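OsmC family protein (Rhodothermus marinus, PDB 5CML) probably hydrolyses carboxylic esters, this chain being the alpha/beta-hydrolase esterase domain of a longer protein that also carries an OsmC domain. Local coordinates at residues T49-L54 and V61-F66. Numbering follows the deposited sequence.
Sequences TISRAL and VLRFDF
With OG of S51 turned anti to its own N (chi1 -163°) and CG1 of V61 likewise anti (chi1 -177°), the serine hydroxyl and the isopropyl group meet where helix 45-56 lies against strand 59-65, a worked example of helix-on-sheet packing in a beta-alpha-beta unit of the alpha/beta-hydrolase fold. The axes of segments 49-54 and 61-65 run at 166° and come within 9.6 Å, as expected when the helix returns antiparallel to the strands it links. S51 OG rests on V61 at 3.4 Å from CB, a van der Waals contact; its hydrogen bond goes to D21, on the adjoining strand 15-22. About one helical turn on from S51, L54 crosses V61 at about a right angle, its CB 3.7 Å from V61 CG2 and its CD1 3.8 Å from the same methyl. The chain of R63, bent at chi3, passes beside the serine and delivers NE to a salt bridge with D21, whose OD2 is thus shared by both segments. A leucine at R63 would probably cost D21 the salt bridge to NE. S51 and R63 do not bond to each other: R63 NE stands 4.0 Å from S51 OG, which lies oblique to the guanidinium plane.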
ATOM      1  N   THR A  49       7.881  -4.147 -11.237  1.00 23.46           N
ATOM      2  CA  THR A  49       8.882  -3.140 -11.546  1.00 23.38           C
ATOM      3  C   THR A  49       9.233  -2.316 -10.307  1.00 22.86           C
ATOM      4  O   THR A  49      10.417  -2.046 -10.066  1.00 23.82           O
ATOM      5  CB  THR A  49       8.406  -2.233 -12.699  1.00 25.20           C
ATOM      6  OG1 THR A  49       8.208  -3.026 -13.874  1.00 26.55           O
ATOM      7  CG2 THR A  49       9.425  -1.141 -13.030  1.00 26.80           C
ATOM      8  N   ILE A  50       8.227  -1.935  -9.502  1.00 23.49           N
ATOM      9  CA  ILE A  50       8.505  -1.195  -8.274  1.00 22.99           C
ATOM     10  C   ILE A  50       9.317  -2.072  -7.329  1.00 23.25           C
ATOM     11  O   ILE A  50      10.325  -1.643  -6.757  1.00 24.10           O
ATOM     12  CB  ILE A  50       7.230  -0.753  -7.571  1.00 22.37           C
ATOM     13  CG1 ILE A  50       6.530   0.313  -8.426  1.00 23.07           C
ATOM     14  CG2 ILE A  50       7.533  -0.237  -6.172  1.00 24.50           C
ATOM     15  CD1 ILE A  50       5.093   0.613  -7.987  1.00 23.41           C
ATOM     16  N   SER A  51       8.861  -3.305  -7.165  1.00 24.71           N
ATOM     17  CA  SER A  51       9.507  -4.220  -6.254  1.00 26.60           C
ATOM     18  C   SER A  51      10.953  -4.488  -6.671  1.00 26.68           C
ATOM     19  O   SER A  51      11.850  -4.514  -5.836  1.00 27.50           O
ATOM     20  CB  SER A  51       8.712  -5.520  -6.169  1.00 32.47           C
ATOM     21  OG  SER A  51       9.109  -6.222  -5.031  1.00 37.49           O
ATOM     22  N   ARG A  52      11.181  -4.640  -7.969  1.00 26.90           N
ATOM     23  CA  ARG A  52      12.522  -4.878  -8.482  1.00 26.48           C
ATOM     24  C   ARG A  52      13.442  -3.671  -8.211  1.00 25.05           C
ATOM     25  O   ARG A  52      14.591  -3.830  -7.838  1.00 25.10           O
ATOM     26  CB  ARG A  52      12.453  -5.205  -9.966  1.00 29.58           C
ATOM     27  CG  ARG A  52      13.720  -5.664 -10.486  1.00 33.18           C
ATOM     28  CD  ARG A  52      13.581  -6.320 -11.832  1.00 37.53           C
ATOM     29  NE  ARG A  52      13.044  -5.430 -12.849  1.00 39.93           N
ATOM     30  CZ  ARG A  52      11.854  -5.566 -13.433  1.00 43.17           C
ATOM     31  NH1 ARG A  52      11.047  -6.578 -13.127  1.00 44.61           N
ATOM     32  NH2 ARG A  52      11.473  -4.689 -14.345  1.00 41.78           N
ATOM     33  N   ALA A  53      12.921  -2.453  -8.329  1.00 23.62           N
ATOM     34  CA  ALA A  53      13.739  -1.301  -8.009  1.00 22.51           C
ATOM     35  C   ALA A  53      14.176  -1.328  -6.549  1.00 22.70           C
ATOM     36  O   ALA A  53      15.303  -0.960  -6.224  1.00 24.14           O
ATOM     37  CB  ALA A  53      12.970   0.008  -8.323  1.00 24.73           C
ATOM     38  N   LEU A  54      13.271  -1.747  -5.666  1.00 21.10           N
ATOM     39  CA  LEU A  54      13.577  -1.825  -4.243  1.00 20.67           C
ATOM     40  C   LEU A  54      14.586  -2.944  -3.949  1.00 21.00           C
ATOM     41  O   LEU A  54      15.542  -2.733  -3.203  1.00 22.33           O
ATOM     42  CB  LEU A  54      12.289  -2.024  -3.443  1.00 21.79           C
ATOM     43  CG  LEU A  54      11.329  -0.831  -3.527  1.00 23.19           C
ATOM     44  CD1 LEU A  54      10.003  -1.153  -2.876  1.00 23.96           C
ATOM     45  CD2 LEU A  54      11.923   0.390  -2.873  1.00 24.02           C
ATOM     46  N   VAL A  61      10.829  -7.160  -0.135  1.00 21.23           N
ATOM     47  CA  VAL A  61       9.481  -6.601  -0.313  1.00 21.39           C
ATOM     48  C   VAL A  61       8.424  -7.704  -0.268  1.00 20.20           C
ATOM     49  O   VAL A  61       8.474  -8.648  -1.073  1.00 22.82           O
ATOM     50  CB  VAL A  61       9.348  -5.847  -1.668  1.00 22.37           C
ATOM     51  CG1 VAL A  61       7.974  -5.219  -1.786  1.00 22.50           C
ATOM     52  CG2 VAL A  61      10.405  -4.751  -1.832  1.00 23.81           C
ATOM     53  N   LEU A  62       7.481  -7.584   0.666  1.00 20.12           N
ATOM     54  CA  LEU A  62       6.323  -8.474   0.706  1.00 19.84           C
ATOM     55  C   LEU A  62       5.170  -7.770  -0.005  1.00 21.84           C
ATOM     56  O   LEU A  62       4.605  -6.790   0.498  1.00 22.89           O
ATOM     57  CB  LEU A  62       5.933  -8.837   2.138  1.00 20.74           C
ATOM     58  CG  LEU A  62       4.794  -9.858   2.281  1.00 23.05           C
ATOM     59  CD1 LEU A  62       5.229 -11.245   1.780  1.00 25.26           C
ATOM     60  CD2 LEU A  62       4.340  -9.956   3.713  1.00 24.42           C
ATOM     61  N   ARG A  63       4.820  -8.285  -1.173  1.00 20.94           N
ATOM     62  CA  ARG A  63       3.716  -7.749  -1.946  1.00 23.39           C
ATOM     63  C   ARG A  63       2.432  -8.390  -1.497  1.00 22.85           C
ATOM     64  O   ARG A  63       2.279  -9.614  -1.549  1.00 24.60           O
ATOM     65  CB  ARG A  63       3.931  -8.003  -3.427  1.00 23.96           C
ATOM     66  CG  ARG A  63       5.062  -7.212  -4.001  1.00 26.65           C
ATOM     67  CD  ARG A  63       5.178  -7.447  -5.463  1.00 30.55           C
ATOM     68  NE  ARG A  63       6.000  -8.610  -5.792  1.00 32.86           N
ATOM     69  CZ  ARG A  63       5.622  -9.597  -6.595  1.00 33.71           C
ATOM     70  NH1 ARG A  63       4.392  -9.620  -7.118  1.00 33.66           N
ATOM     71  NH2 ARG A  63       6.477 -10.580  -6.855  1.00 34.55           N
ATOM     72  N   PHE A  64       1.514  -7.554  -1.036  1.00 22.61           N
ATOM     73  CA  PHE A  64       0.231  -8.023  -0.567  1.00 25.20           C
ATOM     74  C   PHE A  64      -0.843  -7.465  -1.476  1.00 24.56           C
ATOM     75  O   PHE A  64      -0.994  -6.251  -1.596  1.00 23.26           O
ATOM     76  CB  PHE A  64      -0.000  -7.599   0.876  1.00 28.98           C
ATOM     77  CG  PHE A  64      -1.316  -8.030   1.415  1.00 34.96           C
ATOM     78  CD1 PHE A  64      -1.469  -9.296   1.951  1.00 40.21           C
ATOM     79  CD2 PHE A  64      -2.412  -7.183   1.367  1.00 39.14           C
ATOM     80  CE1 PHE A  64      -2.684  -9.706   2.450  1.00 42.12           C
ATOM     81  CE2 PHE A  64      -3.638  -7.590   1.868  1.00 41.76           C
ATOM     82  CZ  PHE A  64      -3.771  -8.852   2.403  1.00 43.16           C
ATOM     83  N   ASP A  65      -1.563  -8.365  -2.129  1.00 25.21           N
ATOM     84  CA  ASP A  65      -2.619  -7.989  -3.060  1.00 26.21           C
ATOM     85  C   ASP A  65      -3.880  -7.577  -2.314  1.00 25.05           C
ATOM     86  O   ASP A  65      -4.640  -8.419  -1.822  1.00 26.16           O
ATOM     87  CB  ASP A  65      -2.917  -9.158  -3.996  1.00 28.66           C
ATOM     88  CG  ASP A  65      -4.130  -8.923  -4.854  1.00 32.10           C
ATOM     89  OD1 ASP A  65      -4.470  -7.747  -5.123  1.00 31.90           O
ATOM     90  OD2 ASP A  65      -4.746  -9.926  -5.264  1.00 35.16           O
ATOM     91  N   PHE A  66      -4.106  -6.271  -2.264  1.00 23.60           N
ATOM     92  CA  PHE A  66      -5.197  -5.712  -1.479  1.00 26.93           C
ATOM     93  C   PHE A  66      -6.550  -6.017  -2.106  1.00 28.07           C
ATOM     94  O   PHE A  66      -7.579  -5.955  -1.438  1.00 29.84           O
ATOM     95  CB  PHE A  66      -4.982  -4.199  -1.340  1.00 30.38           C
ATOM     96  CG  PHE A  66      -5.875  -3.550  -0.339  1.00 35.76           C
ATOM     97  CD1 PHE A  66      -5.538  -3.532   1.004  1.00 37.26           C
ATOM     98  CD2 PHE A  66      -7.062  -2.967  -0.740  1.00 39.26           C
ATOM     99  CE1 PHE A  66      -6.397  -2.926   1.946  1.00 38.19           C
ATOM    100  CE2 PHE A  66      -7.905  -2.358   0.186  1.00 40.35           C
ATOM    101  CZ  PHE A  66      -7.563  -2.339   1.526  1.00 40.68           C
TER